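Local coordinates for SusD-like carbohydrate binding protein (Bacteroides vulgatus, PDB 3LEW), which probably binds carbohydrate at the bacterial outer membrane as a member of the SusD family of nutrient-binding proteins, at residues V60-Y65 with Y282-N287. Sequence-based numbering, arbitrary orientation. Where two conformers were deposited one is given.
Sequences VLNSKY and YYYSFN
With chi1 at 72°, the CG of Asn62 is tucked between its backbone N and C, and the amide leans across to 282-287. Asn62 ND2 donates to Tyr283 O, 3.0 Å away and almost head-on to the carbonyl, with that oxygen in the amide plane. Asn62 OD1 accepts from Lys64 N at 3.0 Å, closing an Asx turn, so both ends of the amide are gripped. An alanine here would probably loosen the turn and unpin the chain at Tyr283, since both side-chain bonds would go. Asn62 N also reaches Ser285 O, on a lone pair, at 3.2 Å. Val60 and Asn287 form an antiparallel hydrogen-bonded pair, Val60 N to Asn287 O and Asn287 N to Val60 O both 2.9 Å, the second more bent. Leu61 and Phe286, the non-hydrogen-bonded pair, point to the other face, where Leu61 CD2 makes a CH-pi contact over the Phe286 ring. Tyr65 CB touches Tyr283 CE1 (3.8 Å), their rings meeting obliquely, and a water joins Tyr65 O to Ser285 OG. This short two-stranded antiparallel sheet, tying together segments over 200 residues apart, is wedged between helix 46-54, which meets Leu61 and Phe286, and Trp323 of strand 321-326, against Val60, Asn62 and Asn287.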
ATOM      1  N   VAL A  60       4.095   7.872 -13.577  1.00 14.05           N
ATOM      2  CA  VAL A  60       3.515   8.861 -14.467  0.50 13.67           C
ATOM      3  C   VAL A  60       2.118   8.388 -14.888  1.00 13.85           C
ATOM      4  O   VAL A  60       2.014   7.294 -15.484  1.00 13.85           O
ATOM      5  CB  VAL A  60       4.379   8.959 -15.772  0.50 14.20           C
ATOM      6  CG1 VAL A  60       3.822   9.987 -16.739  0.50 12.55           C
ATOM      7  CG2 VAL A  60       5.875   9.246 -15.457  0.50 11.44           C
ATOM      8  N   LEU A  61       1.098   9.197 -14.659  1.00 14.47           N
ATOM      9  CA  LEU A  61      -0.256   8.897 -15.092  1.00 13.57           C
ATOM     10  C   LEU A  61      -0.500   9.445 -16.506  1.00 14.79           C
ATOM     11  O   LEU A  61      -0.105  10.577 -16.846  1.00 14.14           O
ATOM     12  CB  LEU A  61      -1.284   9.443 -14.102  1.00 13.18           C
ATOM     13  CG  LEU A  61      -1.756   8.511 -12.992  1.00 12.60           C
ATOM     14  CD1 LEU A  61      -2.653   7.369 -13.484  1.00 13.86           C
ATOM     15  CD2 LEU A  61      -0.551   7.931 -12.145  1.00 12.03           C
ATOM     16  N   ASN A  62      -1.165   8.640 -17.333  1.00 13.60           N
ATOM     17  CA  ASN A  62      -1.706   9.169 -18.573  1.00 13.51           C
ATOM     18  C   ASN A  62      -2.990   9.964 -18.291  1.00 14.83           C
ATOM     19  O   ASN A  62      -3.334  10.273 -17.136  1.00 15.80           O
ATOM     20  CB  ASN A  62      -1.797   8.074 -19.700  1.00 11.78           C
ATOM     21  CG  ASN A  62      -2.894   7.061 -19.464  1.00 13.61           C
ATOM     22  OD1 ASN A  62      -3.784   7.304 -18.643  1.00 12.49           O
ATOM     23  ND2 ASN A  62      -2.849   5.924 -20.182  1.00 12.22           N
ATOM     24  N   SER A  63      -3.690  10.308 -19.351  1.00 15.86           N
ATOM     25  CA  SER A  63      -4.856  11.171 -19.381  0.50 16.42           C
ATOM     26  C   SER A  63      -6.175  10.426 -19.201  1.00 16.93           C
ATOM     27  O   SER A  63      -7.247  11.034 -19.324  1.00 17.25           O
ATOM     28  CB  SER A  63      -4.926  11.831 -20.771  0.50 16.87           C
ATOM     29  OG  SER A  63      -5.311  10.906 -21.788  0.50 17.16           O
ATOM     30  N   LYS A  64      -6.113   9.109 -19.044  1.00 15.99           N
ATOM     31  CA  LYS A  64      -7.333   8.342 -19.001  1.00 15.77           C
ATOM     32  C   LYS A  64      -8.040   8.521 -17.659  1.00 16.57           C
ATOM     33  O   LYS A  64      -7.532   9.094 -16.688  1.00 15.83           O
ATOM     34  CB  LYS A  64      -7.073   6.878 -19.275  1.00 15.89           C
ATOM     35  CG  LYS A  64      -6.465   6.572 -20.610  1.00 19.89           C
ATOM     36  CD  LYS A  64      -7.439   6.786 -21.735  1.00 25.07           C
ATOM     37  CE  LYS A  64      -6.754   6.497 -23.034  1.00 29.72           C
ATOM     38  NZ  LYS A  64      -7.597   6.781 -24.203  1.00 35.12           N
ATOM     39  N   TYR A  65      -9.278   8.026 -17.644  1.00 16.83           N
ATOM     40  CA  TYR A  65     -10.071   7.947 -16.424  1.00 16.69           C
ATOM     41  C   TYR A  65      -9.299   7.318 -15.275  1.00 16.36           C
ATOM     42  O   TYR A  65      -8.526   6.361 -15.449  1.00 16.42           O
ATOM     43  CB  TYR A  65     -11.305   7.112 -16.713  1.00 16.99           C
ATOM     44  CG  TYR A  65     -12.257   6.939 -15.569  1.00 15.62           C
ATOM     45  CD1 TYR A  65     -13.163   7.933 -15.265  1.00 17.32           C
ATOM     46  CD2 TYR A  65     -12.296   5.768 -14.841  1.00 15.37           C
ATOM     47  CE1 TYR A  65     -14.096   7.767 -14.217  1.00 18.86           C
ATOM     48  CE2 TYR A  65     -13.219   5.610 -13.815  1.00 13.69           C
ATOM     49  CZ  TYR A  65     -14.115   6.591 -13.534  1.00 16.37           C
ATOM     50  OH  TYR A  65     -15.034   6.419 -12.500  1.00 16.56           O
ATOM     51  N   TYR A 282      -8.303  -1.231 -19.883  1.00 15.28           N
ATOM     52  CA  TYR A 282      -9.142  -0.146 -20.327  1.00 15.09           C
ATOM     53  C   TYR A 282      -8.391   1.179 -20.293  1.00 15.00           C
ATOM     54  O   TYR A 282      -8.701   2.045 -21.090  1.00 15.23           O
ATOM     55  CB  TYR A 282     -10.359   0.029 -19.377  1.00 15.86           C
ATOM     56  CG  TYR A 282     -11.500  -0.965 -19.547  1.00 14.65           C
ATOM     57  CD1 TYR A 282     -11.543  -1.901 -20.581  1.00 13.19           C
ATOM     58  CD2 TYR A 282     -12.555  -0.932 -18.667  1.00 15.39           C
ATOM     59  CE1 TYR A 282     -12.616  -2.784 -20.699  1.00 15.94           C
ATOM     60  CE2 TYR A 282     -13.604  -1.824 -18.749  1.00 17.45           C
ATOM     61  CZ  TYR A 282     -13.646  -2.731 -19.759  1.00 17.60           C
ATOM     62  OH  TYR A 282     -14.734  -3.558 -19.845  1.00 17.72           O
ATOM     63  N   TYR A 283      -7.481   1.368 -19.330  1.00 14.10           N
ATOM     64  CA  TYR A 283      -6.897   2.696 -19.071  1.00 13.81           C
ATOM     65  C   TYR A 283      -5.361   2.739 -19.103  1.00 13.48           C
ATOM     66  O   TYR A 283      -4.772   3.791 -19.421  1.00 13.61           O
ATOM     67  CB  TYR A 283      -7.400   3.269 -17.724  1.00 14.45           C
ATOM     68  CG  TYR A 283      -8.892   3.172 -17.559  1.00 13.65           C
ATOM     69  CD1 TYR A 283      -9.746   3.832 -18.444  1.00 14.88           C
ATOM     70  CD2 TYR A 283      -9.460   2.378 -16.561  1.00 13.56           C
ATOM     71  CE1 TYR A 283     -11.108   3.721 -18.337  1.00 17.36           C
ATOM     72  CE2 TYR A 283     -10.808   2.268 -16.432  1.00 14.23           C
ATOM     73  CZ  TYR A 283     -11.642   2.927 -17.320  1.00 17.34           C
ATOM     74  OH  TYR A 283     -13.016   2.782 -17.212  1.00 17.52           O
ATOM     75  N   TYR A 284      -4.725   1.599 -18.847  1.00 14.47           N
ATOM     76  CA  TYR A 284      -3.261   1.446 -18.969  1.00 13.47           C
ATOM     77  C   TYR A 284      -2.527   2.706 -18.482  1.00 13.89           C
ATOM     78  O   TYR A 284      -1.666   3.245 -19.179  1.00 13.51           O
ATOM     79  CB  TYR A 284      -2.864   1.093 -20.421  1.00 13.80           C
ATOM     80  CG  TYR A 284      -3.685   1.737 -21.484  1.00 14.38           C
ATOM     81  CD1 TYR A 284      -4.870   1.166 -21.913  1.00 15.81           C
ATOM     82  CD2 TYR A 284      -3.276   2.938 -22.086  1.00 16.28           C
ATOM     83  CE1 TYR A 284      -5.663   1.771 -22.892  1.00 16.05           C
ATOM     84  CE2 TYR A 284      -4.062   3.545 -23.056  1.00 15.09           C
ATOM     85  CZ  TYR A 284      -5.235   2.959 -23.462  1.00 16.51           C
ATOM     86  OH  TYR A 284      -5.997   3.536 -24.487  1.00 18.82           O
ATOM     87  N   SER A 285      -2.862   3.160 -17.284  1.00 13.75           N
ATOM     88  CA  SER A 285      -2.551   4.552 -16.897  1.00 13.79           C
ATOM     89  C   SER A 285      -1.364   4.718 -15.951  1.00 13.75           C
ATOM     90  O   SER A 285      -0.759   5.796 -15.928  1.00 13.90           O
ATOM     91  CB  SER A 285      -3.778   5.200 -16.274  1.00 14.13           C
ATOM     92  OG  SER A 285      -4.256   4.424 -15.169  1.00 13.36           O
ATOM     93  N   PHE A 286      -1.051   3.667 -15.196  1.00 13.50           N
ATOM     94  CA  PHE A 286       0.090   3.671 -14.230  1.00 13.06           C
ATOM     95  C   PHE A 286       1.397   3.378 -14.942  1.00 14.32           C
ATOM     96  O   PHE A 286       1.912   2.267 -14.913  1.00 13.59           O
ATOM     97  CB  PHE A 286      -0.180   2.715 -13.059  1.00 14.07           C
ATOM     98  CG  PHE A 286      -0.976   3.341 -11.952  1.00 14.45           C
ATOM     99  CD1 PHE A 286      -2.274   3.768 -12.170  1.00 12.56           C
ATOM    100  CD2 PHE A 286      -0.417   3.577 -10.726  1.00 13.16           C
ATOM    101  CE1 PHE A 286      -3.040   4.403 -11.153  1.00 14.50           C
ATOM    102  CE2 PHE A 286      -1.174   4.210  -9.720  1.00 13.35           C
ATOM    103  CZ  PHE A 286      -2.464   4.610  -9.946  1.00 13.57           C
ATOM    104  N   ASN A 287       1.922   4.401 -15.621  1.00 13.01           N
ATOM    105  CA  ASN A 287       3.123   4.230 -16.385  1.00 13.78           C
ATOM    106  C   ASN A 287       4.315   4.618 -15.518  1.00 13.64           C
ATOM    107  O   ASN A 287       4.155   5.104 -14.374  1.00 14.27           O
ATOM    108  CB  ASN A 287       3.005   5.001 -17.661  1.00 13.52           C
ATOM    109  CG  ASN A 287       1.908   4.431 -18.550  1.00 15.84           C
ATOM    110  OD1 ASN A 287       2.086   3.363 -19.125  1.00 15.05           O
ATOM    111  ND2 ASN A 287       0.764   5.124 -18.629  1.00 14.74           N
TER
HETATM  112  O   HOH W   1      -6.040   6.461 -14.406  1.00 12.92           O